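Local structure of CrataBL (4IHZ) at residues R106-I114 with V124-C133. The protein inhibits trypsin and, probably more strongly, factor Xa, as a Kunitz-type inhibitor of beta-trefoil fold, and probably also acts as a lectin that binds glucose and N-acetylglucosamine. Sequence-based numbering, arbitrary orientation.
With SO4 (sulfate ion), chain D.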
# COMPACT_ATOMS: atom_id res chain seq x y z
N ARG A 106 -2.76 11.50 2.15
CA ARG A 106 -2.82 12.93 1.86
C ARG A 106 -3.18 13.24 0.42
O ARG A 106 -3.09 14.39 -0.02
CB ARG A 106 -1.55 13.67 2.31
CG ARG A 106 -1.27 13.65 3.80
CD ARG A 106 0.08 14.28 4.17
NE ARG A 106 1.18 13.44 3.69
CZ ARG A 106 1.61 12.33 4.29
NH1 ARG A 106 1.06 11.90 5.43
NH2 ARG A 106 2.61 11.64 3.76
N SER A 107 -3.62 12.22 -0.33
CA SER A 107 -4.07 12.41 -1.70
C SER A 107 -5.47 13.04 -1.73
O SER A 107 -6.23 13.02 -0.74
CB SER A 107 -4.01 11.11 -2.51
OG SER A 107 -5.11 10.30 -2.19
N LEU A 108 -5.80 13.62 -2.87
CA LEU A 108 -7.11 14.29 -3.01
C LEU A 108 -8.29 13.41 -2.66
O LEU A 108 -9.30 13.93 -2.18
CB LEU A 108 -7.32 14.81 -4.43
CG LEU A 108 -6.59 16.09 -4.81
CD1 LEU A 108 -7.20 16.51 -6.13
CD2 LEU A 108 -6.79 17.14 -3.72
N GLY A 109 -8.16 12.11 -2.93
CA GLY A 109 -9.27 11.19 -2.80
C GLY A 109 -9.27 10.48 -1.45
O GLY A 109 -10.14 9.66 -1.21
N SER A 110 -8.34 10.85 -0.57
CA SER A 110 -8.05 10.12 0.69
C SER A 110 -8.80 10.61 1.92
O SER A 110 -8.69 10.03 2.99
CB SER A 110 -6.54 10.25 1.06
OG SER A 110 -6.18 11.60 1.47
N TRP A 111 -9.50 11.74 1.78
CA TRP A 111 -9.98 12.44 2.96
C TRP A 111 -11.36 12.00 3.43
O TRP A 111 -12.36 12.05 2.68
CB TRP A 111 -9.97 13.95 2.71
CG TRP A 111 -8.57 14.48 2.43
CD1 TRP A 111 -8.10 15.00 1.25
CD2 TRP A 111 -7.45 14.48 3.34
NE1 TRP A 111 -6.78 15.36 1.38
CE2 TRP A 111 -6.34 15.06 2.64
CE3 TRP A 111 -7.27 14.07 4.67
CZ2 TRP A 111 -5.08 15.24 3.23
CZ3 TRP A 111 -6.00 14.24 5.26
CH2 TRP A 111 -4.92 14.82 4.54
N PHE A 112 -11.40 11.59 4.69
CA PHE A 112 -12.67 11.31 5.38
C PHE A 112 -12.77 12.24 6.57
O PHE A 112 -11.79 12.90 6.94
CB PHE A 112 -12.67 9.86 5.87
CG PHE A 112 -12.65 8.84 4.77
CD1 PHE A 112 -13.84 8.21 4.38
CD2 PHE A 112 -11.44 8.48 4.13
CE1 PHE A 112 -13.85 7.26 3.38
CE2 PHE A 112 -11.42 7.52 3.12
CZ PHE A 112 -12.61 6.89 2.75
N ARG A 113 -13.94 12.28 7.20
CA ARG A 113 -14.06 12.93 8.49
C ARG A 113 -14.95 12.09 9.38
O ARG A 113 -15.77 11.32 8.88
CB ARG A 113 -14.72 14.33 8.36
CG ARG A 113 -13.92 15.25 7.46
CD ARG A 113 -14.63 16.59 7.28
NE ARG A 113 -13.82 17.38 6.35
CZ ARG A 113 -14.00 18.67 6.10
NH1 ARG A 113 -14.97 19.34 6.72
NH2 ARG A 113 -13.20 19.27 5.24
N ILE A 114 -14.77 12.27 10.68
CA ILE A 114 -15.68 11.69 11.69
C ILE A 114 -16.58 12.85 12.14
O ILE A 114 -16.09 13.90 12.56
CB ILE A 114 -14.91 11.15 12.90
CG1 ILE A 114 -13.99 10.01 12.45
CG2 ILE A 114 -15.90 10.66 13.98
CD1 ILE A 114 -13.01 9.51 13.56
N VAL A 124 -17.78 10.29 6.96
CA VAL A 124 -18.12 10.94 5.70
C VAL A 124 -16.86 10.92 4.84
O VAL A 124 -15.74 10.85 5.36
CB VAL A 124 -18.64 12.41 5.91
CG1 VAL A 124 -19.81 12.41 6.89
CG2 VAL A 124 -17.49 13.30 6.38
N HIS A 125 -17.04 10.97 3.53
CA HIS A 125 -15.88 11.08 2.65
C HIS A 125 -15.99 12.44 1.98
O HIS A 125 -17.08 12.84 1.59
CB HIS A 125 -15.87 9.98 1.60
CG HIS A 125 -14.70 10.08 0.67
ND1 HIS A 125 -14.83 10.55 -0.62
CD2 HIS A 125 -13.39 9.82 0.86
CE1 HIS A 125 -13.64 10.56 -1.20
NE2 HIS A 125 -12.74 10.15 -0.31
N CYS A 126 -14.86 13.12 1.82
CA CYS A 126 -14.89 14.52 1.38
C CYS A 126 -14.06 14.61 0.14
O CYS A 126 -12.84 14.65 0.21
CB CYS A 126 -14.32 15.44 2.46
SG CYS A 126 -15.23 15.31 4.03
N PRO A 127 -14.73 14.63 -1.02
CA PRO A 127 -13.98 14.80 -2.25
C PRO A 127 -13.06 16.03 -2.15
O PRO A 127 -13.48 17.12 -1.71
CB PRO A 127 -15.09 14.92 -3.30
CG PRO A 127 -16.28 14.24 -2.66
CD PRO A 127 -16.18 14.66 -1.25
N ARG A 128 -11.80 15.82 -2.50
CA ARG A 128 -10.75 16.85 -2.44
C ARG A 128 -10.46 17.45 -1.05
O ARG A 128 -9.82 18.50 -0.94
CB ARG A 128 -11.06 17.94 -3.46
CG ARG A 128 -11.38 17.35 -4.83
CD ARG A 128 -11.63 18.47 -5.81
NE ARG A 128 -12.41 18.01 -6.95
CZ ARG A 128 -13.74 17.97 -6.98
NH1 ARG A 128 -14.47 18.37 -5.94
NH2 ARG A 128 -14.35 17.54 -8.08
N GLY A 129 -10.89 16.78 -0.00
CA GLY A 129 -10.70 17.27 1.36
C GLY A 129 -11.52 18.52 1.65
O GLY A 129 -11.16 19.32 2.51
N SER A 130 -12.61 18.67 0.92
CA SER A 130 -13.47 19.82 1.11
C SER A 130 -14.92 19.41 1.24
O SER A 130 -15.33 18.31 0.86
CB SER A 130 -13.27 20.82 -0.05
OG SER A 130 -14.26 21.81 -0.05
N THR A 131 -15.70 20.30 1.85
CA THR A 131 -17.11 20.08 1.93
C THR A 131 -17.75 20.48 0.60
O THR A 131 -17.14 21.25 -0.18
CB THR A 131 -17.71 20.88 3.11
OG1 THR A 131 -17.27 22.24 3.02
CG2 THR A 131 -17.17 20.33 4.41
N PRO A 132 -18.96 19.98 0.31
CA PRO A 132 -19.78 19.05 1.09
C PRO A 132 -19.17 17.67 1.03
O PRO A 132 -18.48 17.33 0.07
CB PRO A 132 -21.10 19.01 0.32
CG PRO A 132 -21.09 20.24 -0.51
CD PRO A 132 -19.67 20.44 -0.90
N CYS A 133 -19.46 16.88 2.04
CA CYS A 133 -18.94 15.53 2.10
C CYS A 133 -20.12 14.58 1.90
O CYS A 133 -21.28 14.97 2.04
CB CYS A 133 -18.27 15.30 3.46
SG CYS A 133 -16.95 16.46 3.88
S SO4 D . -18.05 19.51 -7.43
O1 SO4 D . -17.95 18.97 -8.78
O2 SO4 D . -17.58 20.89 -7.44
O3 SO4 D . -19.45 19.47 -6.96
O4 SO4 D . -17.22 18.71 -6.53
O HOH W 1 -11.02 12.78 -0.55
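Arg-113 and Val-124 form an antiparallel hydrogen-bonded pair, Arg-113 N to Val-124 O at 2.9 Å and Val-124 N back to Arg-113 O, followed by the non-hydrogen-bonded pair Phe-112/His-125. This is the open end of a beta hairpin of the beta-trefoil, strands 112-117 and 120-125, where the chains splay into a type I turn, Ser-107 to Ser-110, and a disulfide-closed loop. Cys-126 N carries the pairing one step further by donating to Trp-111 O.

On the Phe-112 and His-125 face, the imidazole is turned edge-on to the phenyl ring in a T-shaped pair, centroids 4.7 Å apart and planes at 65°, with His-125 CD2 over the ring centre. With CG anti to the backbone N (chi1 179°), the imidazole reaches the turn, where NE2 donates to Gly-109 O at 2.8 Å. That oxygen lies near the ring plane, and NE2 sits above the plane of the carbonyl; Thr-87 OG1 also bonds to the oxygen. The one bond from NE2 and the T-shaped contact together should restrict rotation of the buried imidazole.

The opposite face bears Arg-113 and Val-124, with Arg-113 CB against Val-124 CG2. Extended from CG to NE, the arginine runs alongside the Cys-126/Cys-133 disulfide, NE 3.4 Å from Cys-126 SG, while Cys-133 SG lies over one guanidinium face. NE is bonded to Asn-68 OD1, and NH2 makes a weak bond to Gly-129 O.

Further out, Trp-111 CD1 packs 3.5 Å from Gly-129 CA. A water bridges the two loops, donating to Leu-108 O and Cys-126 O and accepting from Trp-111 N. On the exposed part of the loop, Arg-128 NH1 donates to O4 of a sulfate ion, probably from the crystallisation liquor, at 2.8 Å, the oxygen lying in the guanidinium plane.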